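PDB 3M4X: NOL1/NOP2/sun family protein from Enterococcus faecium, which probably methylates ribosomal RNA, as a NOL1/NOP2/sun-family methyltransferase that joins a Rossmann-like catalytic domain to a PUA-like RNA-binding domain. Local coordinates for residues N157-N162 and P360-L365. Residues are numbered along the deposited sequence; the frame is centred on the assembly and turned at random.
Sequences NAIVTN and PSLDGL
Ile159 and Thr161, on strand 158-161, lie beside the Leu362-Leu365 turn; the backbones stay apart and only side chains meet, the CA atoms of Ile159 and Leu362 being 9.5 Å apart and those of Thr161 and Leu365 7.4 Å. The loop is folded as a type II beta turn, closed by Leu365 N to Leu362 O at 2.9 Å, with Gly364 taking the positive phi (93°) of its third position. A weak bond from Asp363 N to Ser361 OG, 3.5 Å long, ties the approach to the turn.

Because the turn holds Leu362 and Leu365 at its two ends, each can meet one residue of the strand. Ile159 and Leu362 both direct CB at the opposing segment, and methyl CG2 of Ile159 meets CD1 of Leu362 at 4.2 Å, an apolar touch that is loose rather than interlocked.

Strand 158-161 pairs in parallel with 132-136 in the methyltransferase sheet, whose Rossmann-like fold fits the family. On its other edge, strand 367-370, which begins two residues after the turn, adds antiparallel, as the backbone bond between Val160 and Val368 attests. A strand from the C-terminal region thus extends the methyltransferase-domain sheet.

At Thr161, CG2 stands anti to the backbone N, which leaves OG1 anti to the carbonyl carbon. OG1 lies 3.5 Å from CD2 of Leu365, and this buried hydroxyl has no polar partner in the model. Leu365 reaches it by its side-chain end, with both torsions away from the usual staggered values (chi1 -103°, chi2 109°), which may reflect strain or uncertain placement, and also touches His171 of helix 165-172, while Leu168 of that helix packs on Thr161.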
ATOM      1  N   ASN A 157      -9.608   6.132   3.973  1.00 36.14           N
ATOM      2  CA  ASN A 157      -9.079   6.740   5.197  1.00 32.60           C
ATOM      3  C   ASN A 157      -7.569   7.045   5.150  1.00 34.40           C
ATOM      4  O   ASN A 157      -6.898   7.070   6.186  1.00 31.85           O
ATOM      5  CB  ASN A 157      -9.388   5.856   6.415  1.00 33.23           C
ATOM      6  CG  ASN A 157      -8.696   4.503   6.343  1.00 35.97           C
ATOM      7  OD1 ASN A 157      -8.306   4.058   5.262  1.00 32.54           O
ATOM      8  ND2 ASN A 157      -8.539   3.842   7.492  1.00 37.52           N
ATOM      9  N   ALA A 158      -7.040   7.288   3.955  1.00 28.95           N
ATOM     10  CA  ALA A 158      -5.609   7.508   3.808  1.00 33.08           C
ATOM     11  C   ALA A 158      -5.260   8.965   3.514  1.00 38.39           C
ATOM     12  O   ALA A 158      -5.994   9.663   2.815  1.00 39.05           O
ATOM     13  CB  ALA A 158      -5.033   6.597   2.726  1.00 27.75           C
ATOM     14  N   ILE A 159      -4.142   9.414   4.075  1.00 36.28           N
ATOM     15  CA  ILE A 159      -3.523  10.668   3.670  1.00 35.09           C
ATOM     16  C   ILE A 159      -2.221  10.308   2.981  1.00 34.42           C
ATOM     17  O   ILE A 159      -1.358   9.701   3.587  1.00 31.49           O
ATOM     18  CB  ILE A 159      -3.172  11.545   4.873  1.00 33.81           C
ATOM     19  CG1 ILE A 159      -4.416  11.825   5.714  1.00 41.15           C
ATOM     20  CG2 ILE A 159      -2.546  12.836   4.407  1.00 27.56           C
ATOM     21  CD1 ILE A 159      -5.486  12.542   4.964  1.00 38.71           C
ATOM     22  N   VAL A 160      -2.085  10.661   1.712  1.00 37.99           N
ATOM     23  CA  VAL A 160      -0.852  10.380   0.987  1.00 34.77           C
ATOM     24  C   VAL A 160       0.109  11.577   1.052  1.00 38.59           C
ATOM     25  O   VAL A 160      -0.205  12.696   0.638  1.00 37.15           O
ATOM     26  CB  VAL A 160      -1.120   9.944  -0.469  1.00 29.72           C
ATOM     27  CG1 VAL A 160       0.174   9.818  -1.228  1.00 29.29           C
ATOM     28  CG2 VAL A 160      -1.857   8.609  -0.484  1.00 33.63           C
ATOM     29  N   THR A 161       1.286  11.316   1.590  1.00 40.61           N
ATOM     30  CA  THR A 161       2.262  12.348   1.888  1.00 40.68           C
ATOM     31  C   THR A 161       3.486  12.273   0.974  1.00 39.92           C
ATOM     32  O   THR A 161       3.868  11.195   0.495  1.00 40.34           O
ATOM     33  CB  THR A 161       2.692  12.232   3.357  1.00 43.65           C
ATOM     34  OG1 THR A 161       1.709  12.874   4.178  1.00 51.68           O
ATOM     35  CG2 THR A 161       4.001  12.896   3.578  1.00 54.33           C
ATOM     36  N   ASN A 162       4.101  13.426   0.746  1.00 39.26           N
ATOM     37  CA  ASN A 162       5.267  13.520  -0.125  1.00 41.77           C
ATOM     38  C   ASN A 162       6.442  14.180   0.581  1.00 40.16           C
ATOM     39  O   ASN A 162       6.801  15.306   0.272  1.00 42.52           O
ATOM     40  CB  ASN A 162       4.905  14.316  -1.374  1.00 41.08           C
ATOM     41  CG  ASN A 162       6.074  14.503  -2.298  1.00 44.48           C
ATOM     42  OD1 ASN A 162       6.139  15.485  -3.034  1.00 49.12           O
ATOM     43  ND2 ASN A 162       7.015  13.564  -2.266  1.00 42.33           N
ATOM     44  N   PRO A 360      -4.442  15.072  11.810  1.00 46.87           N
ATOM     45  CA  PRO A 360      -4.074  16.306  12.505  1.00 46.32           C
ATOM     46  C   PRO A 360      -4.237  17.445  11.519  1.00 48.20           C
ATOM     47  O   PRO A 360      -4.749  17.240  10.416  1.00 49.02           O
ATOM     48  CB  PRO A 360      -2.575  16.110  12.799  1.00 45.67           C
ATOM     49  CG  PRO A 360      -2.264  14.700  12.446  1.00 42.71           C
ATOM     50  CD  PRO A 360      -3.257  14.300  11.409  1.00 40.77           C
ATOM     51  N   SER A 361      -3.785  18.632  11.880  1.00 52.74           N
ATOM     52  CA  SER A 361      -3.760  19.698  10.898  1.00 57.97           C
ATOM     53  C   SER A 361      -2.707  19.374   9.853  1.00 56.15           C
ATOM     54  O   SER A 361      -1.591  18.972  10.184  1.00 57.50           O
ATOM     55  CB  SER A 361      -3.454  21.047  11.541  1.00 59.86           C
ATOM     56  OG  SER A 361      -3.412  22.050  10.542  1.00 61.61           O
ATOM     57  N   LEU A 362      -3.057  19.557   8.590  1.00 58.55           N
ATOM     58  CA  LEU A 362      -2.136  19.235   7.513  1.00 65.03           C
ATOM     59  C   LEU A 362      -1.417  20.464   6.959  1.00 67.40           C
ATOM     60  O   LEU A 362      -0.638  20.358   6.007  1.00 64.38           O
ATOM     61  CB  LEU A 362      -2.872  18.499   6.396  1.00 65.04           C
ATOM     62  CG  LEU A 362      -3.588  17.220   6.832  1.00 61.07           C
ATOM     63  CD1 LEU A 362      -4.203  16.552   5.620  1.00 63.87           C
ATOM     64  CD2 LEU A 362      -2.630  16.274   7.544  1.00 52.43           C
ATOM     65  N   ASP A 363      -1.683  21.628   7.549  1.00 68.37           N
ATOM     66  CA  ASP A 363      -0.989  22.848   7.144  1.00 69.11           C
ATOM     67  C   ASP A 363       0.523  22.625   7.207  1.00 60.72           C
ATOM     68  O   ASP A 363       1.050  22.178   8.229  1.00 55.83           O
ATOM     69  CB  ASP A 363      -1.404  24.031   8.027  1.00 76.23           C
ATOM     70  CG  ASP A 363      -2.889  24.365   7.903  1.00 83.88           C
ATOM     71  OD1 ASP A 363      -3.454  24.200   6.799  1.00 84.51           O
ATOM     72  OD2 ASP A 363      -3.491  24.796   8.909  1.00 86.69           O
ATOM     73  N   GLY A 364       1.216  22.912   6.108  1.00 54.12           N
ATOM     74  CA  GLY A 364       2.657  22.743   6.069  1.00 48.23           C
ATOM     75  C   GLY A 364       3.072  21.384   5.535  1.00 53.02           C
ATOM     76  O   GLY A 364       4.263  21.082   5.425  1.00 59.29           O
ATOM     77  N   LEU A 365       2.094  20.554   5.192  1.00 53.60           N
ATOM     78  CA  LEU A 365       2.397  19.248   4.621  1.00 54.24           C
ATOM     79  C   LEU A 365       2.185  19.228   3.115  1.00 54.35           C
ATOM     80  O   LEU A 365       1.250  19.838   2.603  1.00 60.23           O
ATOM     81  CB  LEU A 365       1.543  18.164   5.268  1.00 55.99           C
ATOM     82  CG  LEU A 365       2.190  17.266   6.317  1.00 58.56           C
ATOM     83  CD1 LEU A 365       1.652  17.590   7.694  1.00 59.68           C
ATOM     84  CD2 LEU A 365       1.897  15.825   5.972  1.00 55.22           C
TER